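PDB 6WBT: cellulase IBT99 from Metagenomes, which probably hydrolyses 6-phospho-alpha-glucosides as a family 4 glycosidase that uses NAD and a manganese ion. Local coordinates for residues Val21-Asp26 against His321-Val326. Sequence-based numbering, arbitrary orientation.
Sequences VKDLLD and HGKFIV. With NAD (nicotinamide-adenine-dinucleotide), chain G.
Two first torsions set this contact: Asp23 carries CG anti to its own carbonyl carbon (chi1 -74°), which puts CG over CA and C of Gly322, while Val326, its CG2 anti to its carbonyl carbon, has that methyl against the Asp23 backbone. OD2 of Asp23 lies 3.2 Å from CA of Gly322, and its CB rests 3.6 Å from the Gly322 carbonyl O. A CB on Gly322 would fall on OD2, so the absence of a side chain is consistent with the close approach of the helices, their axes 8.4 Å apart and crossing at -51°. One turn on, Val326 CG2 sits 3.6 Å from the carbonyl O of Asp23 and 4.1 Å from CB of Leu24, whose side chain continues onto Ile33 and Leu36 of strand 33-39. Asp23 OD1 passes CG of the exposed Lys323 at 3.8 Å; the lysine, extended beyond CG, leads away and leaves NZ 6.0 Å from OD1, too far for a salt bridge. An alanine here in place of Asp23, keeping CB but lacking the carboxylate, would probably open a gap over CA of Gly322 and leave Lys323 without a nearby opposite charge. The pair thus joins the first helix of the NAD-binding Rossmann-like domain to the helix whose His321 approaches the nicotinamide, NE2 to NAD C5N 3.3 Å. Its chemistry is van der Waals contact with at most a long-range attraction between carboxylate and ammonium, which suggests that close fit at a glycine, more than directional bonding, governs how these helices meet beside the cofactor.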
ATOM      1  N   VAL A  21      10.518  30.002  30.616  1.00 55.38           N
ATOM      2  CA  VAL A  21      11.753  30.758  30.802  1.00 56.09           C
ATOM      3  C   VAL A  21      12.529  30.210  31.991  1.00 59.43           C
ATOM      4  O   VAL A  21      13.748  30.012  31.921  1.00 61.61           O
ATOM      5  CB  VAL A  21      11.449  32.258  30.965  1.00 53.65           C
ATOM      6  CG1 VAL A  21      12.660  32.990  31.522  1.00 53.94           C
ATOM      7  CG2 VAL A  21      11.039  32.865  29.635  1.00 51.63           C
ATOM      8  N   LYS A  22      11.833  29.944  33.099  1.00 60.46           N
ATOM      9  CA  LYS A  22      12.490  29.366  34.266  1.00 64.49           C
ATOM     10  C   LYS A  22      12.941  27.937  33.991  1.00 67.16           C
ATOM     11  O   LYS A  22      14.022  27.527  34.429  1.00 67.70           O
ATOM     12  CB  LYS A  22      11.549  29.419  35.470  1.00 64.66           C
ATOM     13  CG  LYS A  22      12.226  29.196  36.815  1.00 65.92           C
ATOM     14  CD  LYS A  22      12.142  27.745  37.261  1.00 65.66           C
ATOM     15  CE  LYS A  22      12.801  27.551  38.617  1.00 66.85           C
ATOM     16  NZ  LYS A  22      12.752  26.131  39.062  1.00 67.63           N
ATOM     17  N   ASP A  23      12.127  27.165  33.266  1.00 69.21           N
ATOM     18  CA  ASP A  23      12.524  25.808  32.909  1.00 70.47           C
ATOM     19  C   ASP A  23      13.697  25.803  31.937  1.00 67.85           C
ATOM     20  O   ASP A  23      14.473  24.841  31.908  1.00 68.73           O
ATOM     21  CB  ASP A  23      11.334  25.052  32.320  1.00 72.66           C
ATOM     22  CG  ASP A  23      10.314  24.664  33.373  1.00 76.09           C
ATOM     23  OD1 ASP A  23      10.699  24.000  34.359  1.00 77.86           O
ATOM     24  OD2 ASP A  23       9.130  25.030  33.222  1.00 76.71           O
ATOM     25  N   LEU A  24      13.845  26.861  31.137  1.00 62.87           N
ATOM     26  CA  LEU A  24      15.004  26.971  30.257  1.00 58.80           C
ATOM     27  C   LEU A  24      16.248  27.415  31.019  1.00 56.79           C
ATOM     28  O   LEU A  24      17.356  26.969  30.703  1.00 56.18           O
ATOM     29  CB  LEU A  24      14.705  27.940  29.113  1.00 58.11           C
ATOM     30  CG  LEU A  24      15.816  28.151  28.082  1.00 59.56           C
ATOM     31  CD1 LEU A  24      16.142  26.849  27.364  1.00 59.32           C
ATOM     32  CD2 LEU A  24      15.430  29.234  27.088  1.00 59.14           C
ATOM     33  N   LEU A  25      16.083  28.277  32.025  1.00 54.64           N
ATOM     34  CA  LEU A  25      17.213  28.715  32.833  1.00 55.82           C
ATOM     35  C   LEU A  25      17.732  27.615  33.749  1.00 57.81           C
ATOM     36  O   LEU A  25      18.910  27.642  34.125  1.00 59.08           O
ATOM     37  CB  LEU A  25      16.826  29.941  33.660  1.00 54.34           C
ATOM     38  CG  LEU A  25      16.523  31.225  32.883  1.00 52.53           C
ATOM     39  CD1 LEU A  25      16.154  32.359  33.832  1.00 52.75           C
ATOM     40  CD2 LEU A  25      17.704  31.615  32.007  1.00 52.61           C
ATOM     41  N   ASP A  26      16.886  26.650  34.115  1.00 57.70           N
ATOM     42  CA  ASP A  26      17.336  25.535  34.941  1.00 57.20           C
ATOM     43  C   ASP A  26      18.269  24.590  34.200  1.00 54.97           C
ATOM     44  O   ASP A  26      18.883  23.729  34.839  1.00 53.15           O
ATOM     45  CB  ASP A  26      16.137  24.750  35.476  1.00 58.69           C
ATOM     46  CG  ASP A  26      15.298  25.557  36.443  1.00 60.38           C
ATOM     47  OD1 ASP A  26      15.840  26.505  37.053  1.00 61.58           O
ATOM     48  OD2 ASP A  26      14.099  25.242  36.600  1.00 59.91           O
ATOM     49  N   HIS A 321       5.045  21.130  31.536  1.00 72.32           N
ATOM     50  CA  HIS A 321       5.013  21.862  30.276  1.00 74.90           C
ATOM     51  C   HIS A 321       6.404  22.350  29.890  1.00 74.67           C
ATOM     52  O   HIS A 321       6.908  22.040  28.806  1.00 74.52           O
ATOM     53  CB  HIS A 321       4.035  23.030  30.388  1.00 78.33           C
ATOM     54  CG  HIS A 321       3.747  23.699  29.083  1.00 81.60           C
ATOM     55  ND1 HIS A 321       4.184  24.973  28.788  1.00 82.60           N
ATOM     56  CD2 HIS A 321       3.070  23.270  27.993  1.00 81.92           C
ATOM     57  CE1 HIS A 321       3.783  25.300  27.573  1.00 82.32           C
ATOM     58  NE2 HIS A 321       3.111  24.283  27.066  1.00 81.88           N
ATOM     59  N   GLY A 322       7.045  23.114  30.776  1.00 73.50           N
ATOM     60  CA  GLY A 322       8.363  23.637  30.467  1.00 72.12           C
ATOM     61  C   GLY A 322       9.453  22.586  30.480  1.00 71.15           C
ATOM     62  O   GLY A 322      10.423  22.686  29.722  1.00 71.60           O
ATOM     63  N   LYS A 323       9.317  21.565  31.330  1.00 70.07           N
ATOM     64  CA  LYS A 323      10.349  20.535  31.416  1.00 69.32           C
ATOM     65  C   LYS A 323      10.433  19.720  30.132  1.00 67.87           C
ATOM     66  O   LYS A 323      11.527  19.324  29.711  1.00 67.54           O
ATOM     67  CB  LYS A 323      10.083  19.617  32.609  1.00 71.22           C
ATOM     68  CG  LYS A 323      10.333  20.256  33.965  1.00 72.87           C
ATOM     69  CD  LYS A 323      10.034  19.279  35.091  1.00 73.98           C
ATOM     70  CE  LYS A 323      10.385  19.863  36.450  1.00 75.33           C
ATOM     71  NZ  LYS A 323      10.039  18.927  37.557  1.00 76.58           N
ATOM     72  N   PHE A 324       9.291  19.458  29.493  1.00 67.08           N
ATOM     73  CA  PHE A 324       9.276  18.621  28.298  1.00 66.34           C
ATOM     74  C   PHE A 324       9.778  19.374  27.071  1.00 63.52           C
ATOM     75  O   PHE A 324      10.478  18.796  26.231  1.00 62.69           O
ATOM     76  CB  PHE A 324       7.864  18.083  28.063  1.00 68.14           C
ATOM     77  CG  PHE A 324       7.656  17.494  26.699  1.00 69.73           C
ATOM     78  CD1 PHE A 324       8.397  16.402  26.280  1.00 70.29           C
ATOM     79  CD2 PHE A 324       6.708  18.025  25.840  1.00 70.49           C
ATOM     80  CE1 PHE A 324       8.204  15.858  25.025  1.00 70.06           C
ATOM     81  CE2 PHE A 324       6.509  17.482  24.587  1.00 70.16           C
ATOM     82  CZ  PHE A 324       7.259  16.398  24.178  1.00 69.79           C
ATOM     83  N   ILE A 325       9.437  20.657  26.951  1.00 61.23           N
ATOM     84  CA  ILE A 325       9.840  21.425  25.777  1.00 59.75           C
ATOM     85  C   ILE A 325      11.336  21.715  25.811  1.00 59.81           C
ATOM     86  O   ILE A 325      12.016  21.661  24.778  1.00 61.08           O
ATOM     87  CB  ILE A 325       9.010  22.717  25.682  1.00 59.78           C
ATOM     88  CG1 ILE A 325       7.521  22.376  25.621  1.00 61.82           C
ATOM     89  CG2 ILE A 325       9.426  23.533  24.467  1.00 58.02           C
ATOM     90  CD1 ILE A 325       6.616  23.531  25.971  1.00 62.77           C
ATOM     91  N   VAL A 326      11.873  22.024  26.993  1.00 57.18           N
ATOM     92  CA  VAL A 326      13.303  22.290  27.111  1.00 54.21           C
ATOM     93  C   VAL A 326      14.110  21.030  26.823  1.00 54.42           C
ATOM     94  O   VAL A 326      15.194  21.093  26.230  1.00 56.98           O
ATOM     95  CB  VAL A 326      13.621  22.873  28.501  1.00 53.09           C
ATOM     96  CG1 VAL A 326      15.123  22.964  28.719  1.00 52.22           C
ATOM     97  CG2 VAL A 326      12.982  24.244  28.653  1.00 53.20           C
TER
HETATM   98  PA  NAD G 503      -2.284  33.544  25.510  1.00 60.71           P
HETATM   99  O1A NAD G 503      -3.481  33.983  24.735  1.00 60.66           O
HETATM  100  O2A NAD G 503      -2.242  33.852  26.971  1.00 60.79           O
HETATM  101  O5B NAD G 503      -0.965  34.126  24.802  1.00 59.49           O
HETATM  102  C5B NAD G 503      -0.725  33.842  23.396  1.00 58.93           C
HETATM  103  C4B NAD G 503       0.224  34.873  22.835  1.00 58.74           C
HETATM  104  O4B NAD G 503       0.424  34.636  21.416  1.00 58.72           O
HETATM  105  C3B NAD G 503      -0.227  36.340  22.948  1.00 58.92           C
HETATM  106  O3B NAD G 503       0.834  37.126  23.476  1.00 58.79           O
HETATM  107  C2B NAD G 503      -0.504  36.727  21.491  1.00 59.17           C
HETATM  108  O2B NAD G 503      -0.411  38.112  21.234  1.00 58.27           O
HETATM  109  C1B NAD G 503       0.553  35.889  20.788  1.00 59.38           C
HETATM  110  N9A NAD G 503       0.340  35.735  19.353  1.00 60.57           N
HETATM  111  C8A NAD G 503      -0.866  35.610  18.710  1.00 61.63           C
HETATM  112  N7A NAD G 503      -0.756  35.496  17.410  1.00 62.42           N
HETATM  113  C5A NAD G 503       0.609  35.561  17.175  1.00 61.78           C
HETATM  114  C6A NAD G 503       1.368  35.503  15.990  1.00 61.66           C
HETATM  115  N6A NAD G 503       0.836  35.365  14.779  1.00 62.06           N
HETATM  116  N1A NAD G 503       2.714  35.602  16.104  1.00 61.36           N
HETATM  117  C2A NAD G 503       3.242  35.743  17.327  1.00 61.28           C
HETATM  118  N3A NAD G 503       2.630  35.809  18.505  1.00 61.17           N
HETATM  119  C4A NAD G 503       1.297  35.711  18.365  1.00 61.40           C
HETATM  120  O3  NAD G 503      -2.091  31.964  25.318  1.00 63.16           O
HETATM  121  PN  NAD G 503      -1.734  30.784  26.346  1.00 64.77           P
HETATM  122  O1N NAD G 503      -0.504  31.157  27.103  1.00 65.78           O
HETATM  123  O2N NAD G 503      -2.962  30.424  27.114  1.00 64.49           O
HETATM  124  O5D NAD G 503      -1.387  29.607  25.317  1.00 65.09           O
HETATM  125  C5D NAD G 503      -0.384  29.869  24.304  1.00 64.02           C
HETATM  126  C4D NAD G 503      -0.397  28.752  23.291  1.00 63.82           C
HETATM  127  O4D NAD G 503       0.138  27.555  23.900  1.00 64.07           O
HETATM  128  C3D NAD G 503      -1.781  28.346  22.763  1.00 64.18           C
HETATM  129  O3D NAD G 503      -1.726  28.180  21.352  1.00 65.01           O
HETATM  130  C2D NAD G 503      -1.989  27.005  23.473  1.00 63.47           C
HETATM  131  O2D NAD G 503      -2.970  26.167  22.882  1.00 62.16           O
HETATM  132  C1D NAD G 503      -0.578  26.437  23.401  1.00 65.22           C
HETATM  133  N1N NAD G 503      -0.378  25.285  24.324  1.00 67.80           N
HETATM  134  C2N NAD G 503      -0.291  24.016  23.819  1.00 69.46           C
HETATM  135  C3N NAD G 503      -0.132  22.928  24.664  1.00 71.34           C
HETATM  136  C7N NAD G 503       0.014  21.563  24.039  1.00 73.81           C
HETATM  137  O7N NAD G 503      -0.466  20.585  24.605  1.00 75.16           O
HETATM  138  N7N NAD G 503       0.697  21.475  22.905  1.00 74.43           N
HETATM  139  C4N NAD G 503      -0.096  23.139  26.038  1.00 70.34           C
HETATM  140  C5N NAD G 503      -0.149  24.425  26.532  1.00 69.07           C
HETATM  141  C6N NAD G 503      -0.287  25.483  25.660  1.00 67.87           C